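Local coordinates for protein spectinomycin phosphotransferase (Legionella pneumophila, PDB 3I1A) that probably transfers a phosphate group from a nucleotide to the antibiotic spectinomycin, as an aminoglycoside phosphotransferase with a protein-kinase-like fold, at residues Val17-Asp22 with Phe79-Leu84; Ser48-Leu53 with Tyr100-Ala105; Ser72-Ile77 with Arg126-Thr131; Leu208-Ile213 with Ile226-Trp231. All coordinates share one frame; numbering follows the deposited sequence.

Contact 1: residues Val17-Asp22 with Phe79-Leu84; sequences VHYGID and FPIHTL
CG of Tyr19 is set beside its own backbone N (chi1 -68°), and CG of Leu84 likewise lies beside its N (chi1 -71°). The phenol of Tyr19 meets Ile81, His82 and Thr83, while Leu84 lies against the backbone at the helix end. Thr83 crosses the ring obliquely: its CG2 is 3.7 Å from Tyr19 CE2, and its CB stands above one face, toward the rim. Ile81 O meets the ring at its edge, in plane, 3.5 Å from Tyr19 CE2. Ile81 CG2 also approaches Ile21 CD1, 4.3 Å away. These contacts fasten the C-terminal end of helix 10-19 to the loop between helix 61-71 and strand 90-91, beside strands 90-91 and 95-101 of the five-stranded antiparallel sheet of the kinase-like N-terminal lobe; Tyr19 also touches Ile97 and Ala99 of strand 95-101. Gly20, with positive phi, is the first residue past the helix. Here Leu84 N donates to His18 O over 2.9 Å, a nearly straight bond (164°), and Leu84 CD1 and CD2 spread over the turn, CD2 lying 3.7 Å from Tyr19 O. Two waters complete the join. One links Tyr19 OH with Ile81 O, and the other donates to both Tyr19 O and His82 O, at 2.8 Å from Tyr19 O. Thr83 OG1 turns back into its own loop, where Lys87 N is its partner.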
loop_
_atom_site.group_PDB
_atom_site.type_symbol
_atom_site.label_atom_id
_atom_site.label_comp_id
_atom_site.label_asym_id
_atom_site.label_seq_id
_atom_site.Cartn_x
_atom_site.Cartn_y
_atom_site.Cartn_z
ATOM N N VAL A 17 10.517 30.215 7.218
ATOM C CA VAL A 17 11.752 30.308 6.446
ATOM C C VAL A 17 11.736 29.570 5.111
ATOM O O VAL A 17 12.002 30.160 4.056
ATOM C CB VAL A 17 12.945 29.802 7.299
ATOM C CG1 VAL A 17 14.199 29.606 6.442
ATOM C CG2 VAL A 17 13.237 30.798 8.410
ATOM N N HIS A 18 11.377 28.291 5.137
ATOM C CA HIS A 18 11.418 27.474 3.929
ATOM C C HIS A 18 10.197 27.400 3.050
ATOM O O HIS A 18 10.292 27.004 1.890
ATOM C CB HIS A 18 11.829 26.050 4.328
ATOM C CG HIS A 18 13.138 25.996 5.043
ATOM N ND1 HIS A 18 14.336 26.242 4.409
ATOM C CD2 HIS A 18 13.439 25.762 6.341
ATOM C CE1 HIS A 18 15.319 26.163 5.285
ATOM N NE2 HIS A 18 14.803 25.875 6.467
ATOM N N TYR A 19 9.042 27.745 3.606
ATOM C CA TYR A 19 7.797 27.671 2.864
ATOM C C TYR A 19 7.065 29.005 2.776
ATOM O O TYR A 19 6.122 29.147 1.982
ATOM C CB TYR A 19 6.872 26.634 3.514
ATOM C CG TYR A 19 7.365 25.200 3.390
ATOM C CD1 TYR A 19 8.258 24.661 4.308
ATOM C CD2 TYR A 19 6.927 24.393 2.339
ATOM C CE1 TYR A 19 8.707 23.319 4.180
ATOM C CE2 TYR A 19 7.363 23.079 2.198
ATOM C CZ TYR A 19 8.246 22.548 3.116
ATOM O OH TYR A 19 8.652 21.232 2.950
ATOM N N GLY A 20 7.493 29.963 3.589
ATOM C CA GLY A 20 6.849 31.271 3.591
ATOM C C GLY A 20 5.468 31.216 4.220
ATOM O O GLY A 20 4.621 32.076 3.955
ATOM N N ILE A 21 5.240 30.214 5.065
ATOM C CA ILE A 21 3.952 30.053 5.708
ATOM C C ILE A 21 3.964 30.455 7.183
ATOM O O ILE A 21 4.868 30.068 7.938
ATOM C CB ILE A 21 3.471 28.598 5.608
ATOM C CG1 ILE A 21 3.300 28.187 4.140
ATOM C CG2 ILE A 21 2.165 28.439 6.374
ATOM C CD1 ILE A 21 3.167 26.639 3.980
ATOM N N ASP A 22 2.974 31.249 7.590
ATOM C CA ASP A 22 2.875 31.670 8.987
ATOM C C ASP A 22 1.942 30.728 9.735
ATOM O O ASP A 22 0.737 30.674 9.475
ATOM C CB ASP A 22 2.353 33.109 9.114
ATOM C CG ASP A 22 3.440 34.147 8.934
ATOM O OD1 ASP A 22 4.539 33.990 9.509
ATOM O OD2 ASP A 22 3.191 35.139 8.226
ATOM N N PHE A 79 -0.114 15.972 -3.452
ATOM C CA PHE A 79 1.290 16.382 -3.489
ATOM C C PHE A 79 1.692 17.260 -2.322
ATOM O O PHE A 79 0.866 17.971 -1.741
ATOM C CB PHE A 79 1.611 17.190 -4.750
ATOM C CG PHE A 79 1.451 16.424 -6.029
ATOM C CD1 PHE A 79 0.324 16.609 -6.843
ATOM C CD2 PHE A 79 2.428 15.523 -6.424
ATOM C CE1 PHE A 79 0.179 15.901 -8.047
ATOM C CE2 PHE A 79 2.293 14.810 -7.617
ATOM C CZ PHE A 79 1.160 15.004 -8.432
ATOM N N PRO A 80 2.986 17.220 -1.967
ATOM C CA PRO A 80 3.490 18.040 -0.870
ATOM C C PRO A 80 3.361 19.493 -1.281
ATOM O O PRO A 80 3.286 19.801 -2.481
ATOM C CB PRO A 80 4.973 17.676 -0.796
ATOM C CG PRO A 80 5.020 16.269 -1.255
ATOM C CD PRO A 80 3.985 16.223 -2.397
ATOM N N ILE A 81 3.331 20.373 -0.287
ATOM C CA ILE A 81 3.308 21.808 -0.545
ATOM C C ILE A 81 4.741 22.116 -1.021
ATOM O O ILE A 81 5.703 21.581 -0.468
ATOM C CB ILE A 81 3.034 22.597 0.768
ATOM C CG1 ILE A 81 1.638 22.272 1.311
ATOM C CG2 ILE A 81 3.184 24.105 0.525
ATOM C CD1 ILE A 81 0.519 22.564 0.339
ATOM N N HIS A 82 4.896 22.950 -2.048
ATOM C CA HIS A 82 6.220 23.294 -2.549
ATOM C C HIS A 82 6.964 24.221 -1.604
ATOM O O HIS A 82 6.348 25.106 -0.992
ATOM C CB HIS A 82 6.120 24.054 -3.875
ATOM C CG HIS A 82 5.664 23.229 -5.030
ATOM N ND1 HIS A 82 4.839 22.137 -4.893
ATOM C CD2 HIS A 82 5.854 23.393 -6.360
ATOM C CE1 HIS A 82 4.537 21.662 -6.087
ATOM N NE2 HIS A 82 5.141 22.407 -6.995
ATOM N N THR A 83 8.282 24.047 -1.502
ATOM C CA THR A 83 9.093 24.945 -0.684
ATOM C C THR A 83 9.230 26.206 -1.533
ATOM O O THR A 83 8.806 26.208 -2.683
ATOM C CB THR A 83 10.494 24.406 -0.432
ATOM O OG1 THR A 83 11.248 24.430 -1.658
ATOM C CG2 THR A 83 10.417 22.981 0.118
ATOM N N LEU A 84 9.810 27.265 -0.981
ATOM C CA LEU A 84 9.958 28.503 -1.742
ATOM C C LEU A 84 10.864 28.308 -2.953
ATOM O O LEU A 84 10.745 29.051 -3.939
ATOM C CB LEU A 84 10.480 29.638 -0.848
ATOM C CG LEU A 84 9.430 30.137 0.161
ATOM C CD1 LEU A 84 10.048 31.147 1.129
ATOM C CD2 LEU A 84 8.244 30.741 -0.596
HETATM O O HOH W 1 6.977 19.806 1.292
HETATM O O HOH W 2 6.498 27.949 -0.531
#

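Contact 2: residues Ser48-Leu53 with Tyr100-Ala105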
loop_
_atom_site.group_PDB
_atom_site.type_symbol
_atom_site.label_atom_id
_atom_site.label_comp_id
_atom_site.label_asym_id
_atom_site.label_seq_id
_atom_site.Cartn_x
_atom_site.Cartn_y
_atom_site.Cartn_z
ATOM N N SER A 48 -4.761 24.522 7.513
ATOM C CA SER A 48 -4.166 23.561 8.434
ATOM C C SER A 48 -3.196 22.706 7.632
ATOM O O SER A 48 -3.491 22.326 6.500
ATOM C CB SER A 48 -5.247 22.679 9.055
ATOM O OG SER A 48 -4.691 21.850 10.060
ATOM N N TYR A 49 -2.038 22.394 8.217
ATOM C CA TYR A 49 -1.030 21.599 7.526
ATOM C C TYR A 49 -0.590 20.346 8.276
ATOM O O TYR A 49 -0.545 20.318 9.515
ATOM C CB TYR A 49 0.214 22.453 7.264
ATOM C CG TYR A 49 -0.021 23.628 6.348
ATOM C CD1 TYR A 49 0.120 23.503 4.970
ATOM C CD2 TYR A 49 -0.372 24.861 6.864
ATOM C CE1 TYR A 49 -0.081 24.593 4.123
ATOM C CE2 TYR A 49 -0.576 25.959 6.031
ATOM C CZ TYR A 49 -0.429 25.816 4.667
ATOM O OH TYR A 49 -0.637 26.909 3.854
ATOM N N PHE A 50 -0.263 19.322 7.503
ATOM C CA PHE A 50 0.233 18.053 8.041
ATOM C C PHE A 50 1.709 18.006 7.667
ATOM O O PHE A 50 2.084 18.001 6.475
ATOM C CB PHE A 50 -0.532 16.879 7.416
ATOM C CG PHE A 50 -0.040 15.531 7.839
ATOM C CD1 PHE A 50 0.807 14.799 7.017
ATOM C CD2 PHE A 50 -0.433 14.975 9.067
ATOM C CE1 PHE A 50 1.263 13.529 7.401
ATOM C CE2 PHE A 50 0.018 13.711 9.459
ATOM C CZ PHE A 50 0.864 12.989 8.630
ATOM N N ILE A 51 2.553 17.994 8.693
ATOM C CA ILE A 51 3.993 17.991 8.470
ATOM C C ILE A 51 4.643 16.681 8.864
ATOM O O ILE A 51 4.342 16.126 9.926
ATOM C CB ILE A 51 4.662 19.136 9.270
ATOM C CG1 ILE A 51 3.911 20.456 9.028
ATOM C CG2 ILE A 51 6.126 19.249 8.892
ATOM C CD1 ILE A 51 3.859 20.911 7.608
ATOM N N LYS A 52 5.535 16.195 8.005
ATOM C CA LYS A 52 6.262 14.953 8.259
ATOM C C LYS A 52 7.766 15.210 8.276
ATOM O O LYS A 52 8.325 15.799 7.340
ATOM C CB LYS A 52 5.946 13.922 7.190
ATOM N N LEU A 53 8.418 14.792 9.357
ATOM C CA LEU A 53 9.856 14.936 9.464
ATOM C C LEU A 53 10.457 13.531 9.410
ATOM O O LEU A 53 9.975 12.616 10.079
ATOM C CB LEU A 53 10.246 15.596 10.794
ATOM C CG LEU A 53 9.562 16.904 11.164
ATOM C CD1 LEU A 53 10.110 17.432 12.513
ATOM C CD2 LEU A 53 9.792 17.904 10.061
ATOM N N TYR A 100 2.376 18.975 3.831
ATOM C CA TYR A 100 1.143 18.709 3.086
ATOM C C TYR A 100 -0.038 19.464 3.652
ATOM O O TYR A 100 -0.070 19.829 4.838
ATOM C CB TYR A 100 0.728 17.230 3.141
ATOM C CG TYR A 100 1.674 16.248 2.530
ATOM C CD1 TYR A 100 2.663 15.642 3.297
ATOM C CD2 TYR A 100 1.562 15.889 1.185
ATOM C CE1 TYR A 100 3.521 14.689 2.746
ATOM C CE2 TYR A 100 2.414 14.945 0.617
ATOM C CZ TYR A 100 3.388 14.347 1.400
ATOM O OH TYR A 100 4.225 13.395 0.857
ATOM N N PRO A 101 -1.046 19.707 2.806
ATOM C CA PRO A 101 -2.217 20.406 3.327
ATOM C C PRO A 101 -2.880 19.326 4.210
ATOM O O PRO A 101 -2.818 18.143 3.873
ATOM C CB PRO A 101 -3.013 20.724 2.057
ATOM C CG PRO A 101 -2.646 19.593 1.132
ATOM C CD PRO A 101 -1.156 19.479 1.355
ATOM N N PHE A 102 -3.463 19.716 5.342
ATOM C CA PHE A 102 -4.113 18.751 6.239
ATOM C C PHE A 102 -5.518 18.473 5.701
ATOM O O PHE A 102 -6.461 19.216 5.969
ATOM C CB PHE A 102 -4.193 19.317 7.663
ATOM C CG PHE A 102 -4.334 18.266 8.729
ATOM C CD1 PHE A 102 -4.480 18.627 10.065
ATOM C CD2 PHE A 102 -4.327 16.913 8.402
ATOM C CE1 PHE A 102 -4.616 17.654 11.063
ATOM C CE2 PHE A 102 -4.462 15.932 9.394
ATOM C CZ PHE A 102 -4.608 16.307 10.726
ATOM N N ILE A 103 -5.643 17.389 4.941
ATOM C CA ILE A 103 -6.913 17.023 4.313
ATOM C C ILE A 103 -7.577 15.756 4.840
ATOM O O ILE A 103 -6.905 14.794 5.225
ATOM C CB ILE A 103 -6.724 16.849 2.783
ATOM C CG1 ILE A 103 -6.324 18.185 2.150
ATOM C CG2 ILE A 103 -8.001 16.307 2.147
ATOM C CD1 ILE A 103 -7.345 19.298 2.337
ATOM N N HIS A 104 -8.908 15.762 4.857
ATOM C CA HIS A 104 -9.643 14.599 5.279
ATOM C C HIS A 104 -10.414 14.240 4.043
ATOM O O HIS A 104 -11.044 15.098 3.420
ATOM C CB HIS A 104 -10.676 14.840 6.378
ATOM C CG HIS A 104 -11.622 13.688 6.526
ATOM N ND1 HIS A 104 -11.204 12.437 6.936
ATOM C CD2 HIS A 104 -12.921 13.547 6.164
ATOM C CE1 HIS A 104 -12.199 11.577 6.816
ATOM N NE2 HIS A 104 -13.251 12.226 6.348
ATOM N N ALA A 105 -10.349 12.969 3.696
ATOM C CA ALA A 105 -11.067 12.451 2.561
ATOM C C ALA A 105 -11.341 11.004 2.911
ATOM O O ALA A 105 -10.492 10.301 3.469
ATOM C CB ALA A 105 -10.236 12.565 1.293
#
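Phe50 and Tyr100 are locked together by a close pair of backbone bonds, Phe50 N to Tyr100 O at 2.7 Å and Tyr100 N to Phe50 O at 2.8 Å. A third bond, Phe102 N to Ser48 O at 2.9 Å, carries the ladder past the end of strand 95-101. Close by, Ser48 OG, hydrogen-bonded to Asp43, lies in plane at the edge of the Phe102 ring, 3.2 Å from Phe102 CD1; CG of Phe102 is anti to its backbone N (chi1 -158°). Strand 48-55, the middle one of the antiparallel sheet of the N-terminal lobe, pairs here with strand 95-101, and the chain that follows strand 95-101 corresponds to the hinge of kinase-like folds; Phe50, Lys52, Pro101 and Ile103 bind ADP in another structure of this protein. The partly exposed rings of Phe50, Tyr100 and Phe102 form the looser side. The planes of Phe50 and Phe102 stand at 34°, with Phe50 CB 3.9 Å from Phe102 CD2, while Phe50 CD1 and Tyr100 CD1 are 4.2 Å apart.

Contact 3: residues Ser72-Ile77 with Arg126-Thr131; sequences SGIKEI and RQIHET
A Schellman motif at Gly73 closes helix 61-71, and the chain leaving it runs past the C-terminal end of helix 115-129, where Ile74 packs on Gln127, Ile128 and Thr131. CG1 of Ile74, placed beside the backbone N (chi1 -75°), stands 4.2 Å from Gln127 CB and 4.4 Å from Ile128 CG1, while Ile74 CD1 ends 4.0 Å from Thr131 OG1. Thr131 OG1 is engaged by its own helix end, donating to Gln127 O over 2.8 Å; in one of the two conformers of Ser72, Ser72 OG comes to 3.8 Å from Thr131 OG1. The contact thus joins the linker out of helix 61-71, which belongs to the N-terminal lobe in kinase-like folds, to a helix of the C-terminal lobe. No direct hydrogen bond spans it; a water does so instead, donating to Glu76 OE1 at 2.6 Å and to Gln127 OE1 at 2.8 Å while accepting from Lys75 N. Glu76 OE1 and Gln127 OE1, 4.3 Å apart, are both acceptors, and the water supplies the protons between them. Glu76, at the centre of an inverse gamma turn, sends OE2 to Gln120 farther back on helix 115-129.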
loop_
_atom_site.group_PDB
_atom_site.type_symbol
_atom_site.label_atom_id
_atom_site.label_comp_id
_atom_site.label_asym_id
_atom_site.label_seq_id
_atom_site.Cartn_x
_atom_site.Cartn_y
_atom_site.Cartn_z
ATOM N N SER A 72 5.270 14.722 -14.489
ATOM C CA SER A 72 4.681 13.955 -15.580
ATOM C C SER A 72 3.225 14.354 -15.807
ATOM O O SER A 72 2.582 13.887 -16.749
ATOM C CB SER A 72 4.762 12.460 -15.257
ATOM O OG SER A 72 4.450 11.665 -16.386
ATOM N N GLY A 73 2.705 15.206 -14.928
ATOM C CA GLY A 73 1.333 15.667 -15.066
ATOM C C GLY A 73 0.208 14.915 -14.364
ATOM O O GLY A 73 -0.944 15.351 -14.457
ATOM N N ILE A 74 0.498 13.799 -13.692
ATOM C CA ILE A 74 -0.562 13.062 -12.986
ATOM C C ILE A 74 -1.152 14.024 -11.957
ATOM O O ILE A 74 -0.429 14.643 -11.175
ATOM C CB ILE A 74 -0.029 11.789 -12.280
ATOM C CG1 ILE A 74 0.245 10.685 -13.311
ATOM C CG2 ILE A 74 -1.066 11.258 -11.280
ATOM C CD1 ILE A 74 1.422 10.933 -14.209
ATOM N N LYS A 75 -2.468 14.157 -11.960
ATOM C CA LYS A 75 -3.119 15.089 -11.054
ATOM C C LYS A 75 -3.683 14.487 -9.776
ATOM O O LYS A 75 -3.778 15.184 -8.745
ATOM C CB LYS A 75 -4.257 15.804 -11.787
ATOM C CG LYS A 75 -3.811 16.647 -12.980
ATOM C CD LYS A 75 -5.020 17.178 -13.755
ATOM C CE LYS A 75 -4.585 17.918 -15.025
ATOM N NZ LYS A 75 -5.727 18.546 -15.758
ATOM N N GLU A 76 -4.049 13.206 -9.846
ATOM C CA GLU A 76 -4.698 12.507 -8.739
ATOM C C GLU A 76 -3.825 12.014 -7.602
ATOM O O GLU A 76 -3.949 10.869 -7.171
ATOM C CB GLU A 76 -5.542 11.342 -9.288
ATOM C CG GLU A 76 -6.728 11.769 -10.188
ATOM C CD GLU A 76 -6.324 12.207 -11.588
ATOM O OE1 GLU A 76 -5.119 12.218 -11.931
ATOM O OE2 GLU A 76 -7.238 12.530 -12.373
ATOM N N ILE A 77 -2.954 12.901 -7.127
ATOM C CA ILE A 77 -2.037 12.630 -6.029
ATOM C C ILE A 77 -2.119 13.810 -5.046
ATOM O O ILE A 77 -2.288 14.964 -5.468
ATOM C CB ILE A 77 -0.581 12.567 -6.558
ATOM C CG1 ILE A 77 -0.448 11.435 -7.579
ATOM C CG2 ILE A 77 0.395 12.414 -5.402
ATOM C CD1 ILE A 77 0.968 11.224 -8.050
ATOM N N ARG A 126 -3.542 3.877 -15.649
ATOM C CA ARG A 126 -2.909 3.646 -16.950
ATOM C C ARG A 126 -1.811 4.702 -17.160
ATOM O O ARG A 126 -0.739 4.410 -17.704
ATOM C CB ARG A 126 -3.953 3.723 -18.078
ATOM C CG ARG A 126 -3.382 3.512 -19.504
ATOM C CD ARG A 126 -2.855 2.097 -19.702
ATOM N NE ARG A 126 -2.246 1.912 -21.027
ATOM C CZ ARG A 126 -2.929 1.809 -22.169
ATOM N NH1 ARG A 126 -4.257 1.865 -22.179
ATOM N NH2 ARG A 126 -2.279 1.653 -23.323
ATOM N N GLN A 127 -2.079 5.935 -16.732
ATOM C CA GLN A 127 -1.103 7.021 -16.850
ATOM C C GLN A 127 0.175 6.671 -16.105
ATOM O O GLN A 127 1.282 6.921 -16.583
ATOM C CB GLN A 127 -1.639 8.319 -16.241
ATOM C CG GLN A 127 -2.439 9.216 -17.164
ATOM C CD GLN A 127 -2.627 10.591 -16.544
ATOM O OE1 GLN A 127 -3.376 10.741 -15.591
ATOM N NE2 GLN A 127 -1.924 11.589 -17.066
ATOM N N ILE A 128 0.002 6.115 -14.916
ATOM C CA ILE A 128 1.128 5.735 -14.077
ATOM C C ILE A 128 1.907 4.618 -14.755
ATOM O O ILE A 128 3.134 4.693 -14.890
ATOM C CB ILE A 128 0.635 5.292 -12.660
ATOM C CG1 ILE A 128 0.107 6.505 -11.887
ATOM C CG2 ILE A 128 1.786 4.633 -11.876
ATOM C CD1 ILE A 128 -0.850 6.135 -10.738
ATOM N N HIS A 129 1.209 3.588 -15.210
ATOM C CA HIS A 129 1.892 2.475 -15.852
ATOM C C HIS A 129 2.613 2.872 -17.137
ATOM O O HIS A 129 3.568 2.219 -17.526
ATOM C CB HIS A 129 0.902 1.343 -16.158
ATOM C CG HIS A 129 0.340 0.702 -14.928
ATOM N ND1 HIS A 129 -0.716 -0.179 -14.958
ATOM C CD2 HIS A 129 0.725 0.784 -13.633
ATOM C CE1 HIS A 129 -0.957 -0.617 -13.731
ATOM N NE2 HIS A 129 -0.094 -0.046 -12.908
ATOM N N GLU A 130 2.168 3.929 -17.798
ATOM C CA GLU A 130 2.838 4.322 -19.025
ATOM C C GLU A 130 3.927 5.357 -18.806
ATOM O O GLU A 130 4.607 5.750 -19.762
ATOM C CB GLU A 130 1.824 4.861 -20.035
ATOM C CG GLU A 130 0.802 3.825 -20.459
ATOM C CD GLU A 130 0.160 4.154 -21.783
ATOM O OE1 GLU A 130 -0.214 5.322 -21.979
ATOM O OE2 GLU A 130 0.021 3.244 -22.622
ATOM N N THR A 131 4.103 5.791 -17.560
ATOM C CA THR A 131 5.092 6.804 -17.250
ATOM C C THR A 131 6.517 6.314 -17.493
ATOM O O THR A 131 6.911 5.266 -16.994
ATOM C CB THR A 131 4.933 7.287 -15.796
ATOM O OG1 THR A 131 3.683 7.976 -15.671
ATOM C CG2 THR A 131 6.041 8.275 -15.428
HETATM O O HOH W 3 -4.135 12.984 -14.168
#

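Contact 4: residues Leu208-Ile213 with Ile226-Trp231; sequences LCHSDI and IYIIDW
A buried hydrogen bond from a histidine side chain to the backbone joins His210 to the segment Ile228-Trp231 in the heart of the C-terminal lobe, where the loop after strand 207-209 corresponds to the catalytic loop of kinase-like folds and Asp230 follows strand 226-228. His210 NE2 donates to Ile229 O over 2.8 Å at 168°, with the acceptor nearly in the ring plane. At the other nitrogen, His210 ND1 accepts from Asp212 N at 3.1 Å, again in plane, and the two bonds together fix the rotation of the imidazole. CG of His210 is anti to the backbone N (chi1 177°). The ring edge meets one face of Trp231, an edge-to-face pair with planes at 73° and His210 CD2 3.9 Å from Trp231 CZ2. Ile228 CG2 packs 3.6 Å from His210 CD2 and 3.7 Å from Ile213 CD1, the two isoleucines crossing at about a right angle. A water donates to His210 O and Asp230 O. Asp230 and Asn217 bind magnesium in another structure of this protein, and Asn217 ND2 donates to Asp212 O. Because NE2 donates while ND1 accepts, the hydrogen bonding is consistent with a neutral imidazole that ties the loop after strand 207-209 to the backbone of the metal-binding segment.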
loop_
_atom_site.group_PDB
_atom_site.type_symbol
_atom_site.label_atom_id
_atom_site.label_comp_id
_atom_site.label_asym_id
_atom_site.label_seq_id
_atom_site.Cartn_x
_atom_site.Cartn_y
_atom_site.Cartn_z
ATOM N N LEU A 208 6.067 1.085 -13.891
ATOM C CA LEU A 208 6.033 1.665 -12.555
ATOM C C LEU A 208 4.685 1.262 -11.948
ATOM O O LEU A 208 3.625 1.576 -12.515
ATOM C CB LEU A 208 6.142 3.182 -12.654
ATOM C CG LEU A 208 5.900 3.987 -11.372
ATOM C CD1 LEU A 208 6.977 3.613 -10.317
ATOM C CD2 LEU A 208 5.958 5.492 -11.726
ATOM N N CYS A 209 4.732 0.585 -10.801
ATOM C CA CYS A 209 3.541 0.093 -10.100
ATOM C C CYS A 209 3.435 0.641 -8.704
ATOM O O CYS A 209 4.440 0.861 -8.043
ATOM C CB CYS A 209 3.567 -1.432 -9.963
ATOM S SG CYS A 209 3.331 -2.303 -11.501
ATOM N N HIS A 210 2.204 0.871 -8.266
ATOM C CA HIS A 210 1.976 1.314 -6.900
ATOM C C HIS A 210 2.340 0.137 -5.965
ATOM O O HIS A 210 3.034 0.321 -4.958
ATOM C CB HIS A 210 0.513 1.709 -6.742
ATOM C CG HIS A 210 0.154 2.119 -5.354
ATOM N ND1 HIS A 210 -0.073 1.208 -4.343
ATOM C CD2 HIS A 210 -0.069 3.343 -4.822
ATOM C CE1 HIS A 210 -0.435 1.857 -3.250
ATOM N NE2 HIS A 210 -0.442 3.154 -3.515
ATOM N N SER A 211 1.861 -1.054 -6.313
ATOM C CA SER A 211 2.097 -2.336 -5.610
ATOM C C SER A 211 1.112 -2.762 -4.513
ATOM O O SER A 211 1.088 -3.940 -4.113
ATOM C CB SER A 211 3.548 -2.428 -5.083
ATOM O OG SER A 211 3.722 -1.898 -3.762
ATOM N N ASP A 212 0.263 -1.843 -4.060
ATOM C CA ASP A 212 -0.668 -2.179 -2.993
ATOM C C ASP A 212 -1.874 -1.258 -3.120
ATOM O O ASP A 212 -2.347 -0.655 -2.140
ATOM C CB ASP A 212 0.047 -1.974 -1.647
ATOM C CG ASP A 212 -0.660 -2.640 -0.498
ATOM O OD1 ASP A 212 -1.426 -3.594 -0.731
ATOM O OD2 ASP A 212 -0.436 -2.207 0.656
ATOM N N ILE A 213 -2.398 -1.190 -4.338
ATOM C CA ILE A 213 -3.495 -0.287 -4.602
ATOM C C ILE A 213 -4.883 -0.859 -4.389
ATOM O O ILE A 213 -5.617 -1.150 -5.335
ATOM C CB ILE A 213 -3.297 0.375 -6.022
ATOM C CG1 ILE A 213 -4.371 1.426 -6.273
ATOM C CG2 ILE A 213 -3.238 -0.686 -7.124
ATOM C CD1 ILE A 213 -4.450 2.471 -5.152
ATOM N N ILE A 226 -10.701 11.485 -7.385
ATOM C CA ILE A 226 -10.015 10.466 -6.585
ATOM C C ILE A 226 -8.541 10.882 -6.362
ATOM O O ILE A 226 -8.000 11.732 -7.078
ATOM C CB ILE A 226 -10.025 9.088 -7.290
ATOM C CG1 ILE A 226 -9.287 9.166 -8.621
ATOM C CG2 ILE A 226 -11.461 8.613 -7.518
ATOM C CD1 ILE A 226 -8.129 8.212 -8.705
ATOM N N TYR A 227 -7.905 10.288 -5.354
ATOM C CA TYR A 227 -6.490 10.527 -5.069
ATOM C C TYR A 227 -5.923 9.183 -4.681
ATOM O O TYR A 227 -6.554 8.449 -3.918
ATOM C CB TYR A 227 -6.295 11.509 -3.911
ATOM C CG TYR A 227 -6.677 12.909 -4.308
ATOM C CD1 TYR A 227 -5.762 13.742 -4.946
ATOM C CD2 TYR A 227 -8.002 13.335 -4.209
ATOM C CE1 TYR A 227 -6.166 14.970 -5.504
ATOM C CE2 TYR A 227 -8.406 14.548 -4.754
ATOM C CZ TYR A 227 -7.488 15.353 -5.404
ATOM O OH TYR A 227 -7.924 16.518 -6.007
ATOM N N ILE A 228 -4.767 8.836 -5.241
ATOM C CA ILE A 228 -4.117 7.574 -4.895
ATOM C C ILE A 228 -3.048 7.880 -3.857
ATOM O O ILE A 228 -2.182 8.710 -4.104
ATOM C CB ILE A 228 -3.444 6.920 -6.115
ATOM C CG1 ILE A 228 -4.514 6.517 -7.132
ATOM C CG2 ILE A 228 -2.647 5.682 -5.651
ATOM C CD1 ILE A 228 -3.927 5.988 -8.436
ATOM N N ILE A 229 -3.106 7.210 -2.706
ATOM C CA ILE A 229 -2.153 7.462 -1.628
ATOM C C ILE A 229 -1.254 6.272 -1.326
ATOM O O ILE A 229 -1.404 5.198 -1.911
ATOM C CB ILE A 229 -2.869 7.892 -0.303
ATOM C CG1 ILE A 229 -3.832 6.799 0.179
ATOM C CG2 ILE A 229 -3.629 9.218 -0.550
ATOM C CD1 ILE A 229 -4.303 7.012 1.611
ATOM N N ASP A 230 -0.303 6.523 -0.427
ATOM C CA ASP A 230 0.714 5.585 0.047
ATOM C C ASP A 230 1.696 5.192 -1.039
ATOM O O ASP A 230 1.680 4.073 -1.551
ATOM C CB ASP A 230 0.109 4.325 0.639
ATOM C CG ASP A 230 1.177 3.430 1.279
ATOM O OD1 ASP A 230 2.386 3.702 1.097
ATOM O OD2 ASP A 230 0.810 2.452 1.946
ATOM N N TRP A 231 2.576 6.122 -1.359
ATOM C CA TRP A 231 3.588 5.928 -2.377
ATOM C C TRP A 231 4.932 5.607 -1.741
ATOM O O TRP A 231 5.984 5.926 -2.298
ATOM C CB TRP A 231 3.678 7.199 -3.227
ATOM C CG TRP A 231 2.528 7.311 -4.157
ATOM C CD1 TRP A 231 1.369 8.040 -3.992
ATOM C CD2 TRP A 231 2.382 6.593 -5.379
ATOM N NE1 TRP A 231 0.518 7.802 -5.049
ATOM C CE2 TRP A 231 1.119 6.916 -5.911
ATOM C CE3 TRP A 231 3.203 5.696 -6.075
ATOM C CZ2 TRP A 231 0.659 6.374 -7.107
ATOM C CZ3 TRP A 231 2.744 5.155 -7.259
ATOM C CH2 TRP A 231 1.484 5.496 -7.766
HETATM O O HOH W 4 3.422 2.448 -3.018
#

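From the N terminus, contact 1 closes the first loop, bringing the end of helix 10-19 to residues 79-84 around strands 25-29, 38-43 and 48-55 and helix 61-71. Contact 2 opens inside that loop and closes after it, and contact 3 opens inside both and closes last, at the end of helix 115-129; the three cross one another. Contact 4 follows in series, a short loop within the C-terminal lobe. Contacts 1 and 2 share the N-terminal sheet and touch where Pro80 packs on Tyr100 and Ile21 on Tyr49. Contact 3 bridges the lobes: Phe79 meets Ile74 on one side, and Glu76 O probably accepts a hydrogen bond from Ile228 N of contact 4 on the other.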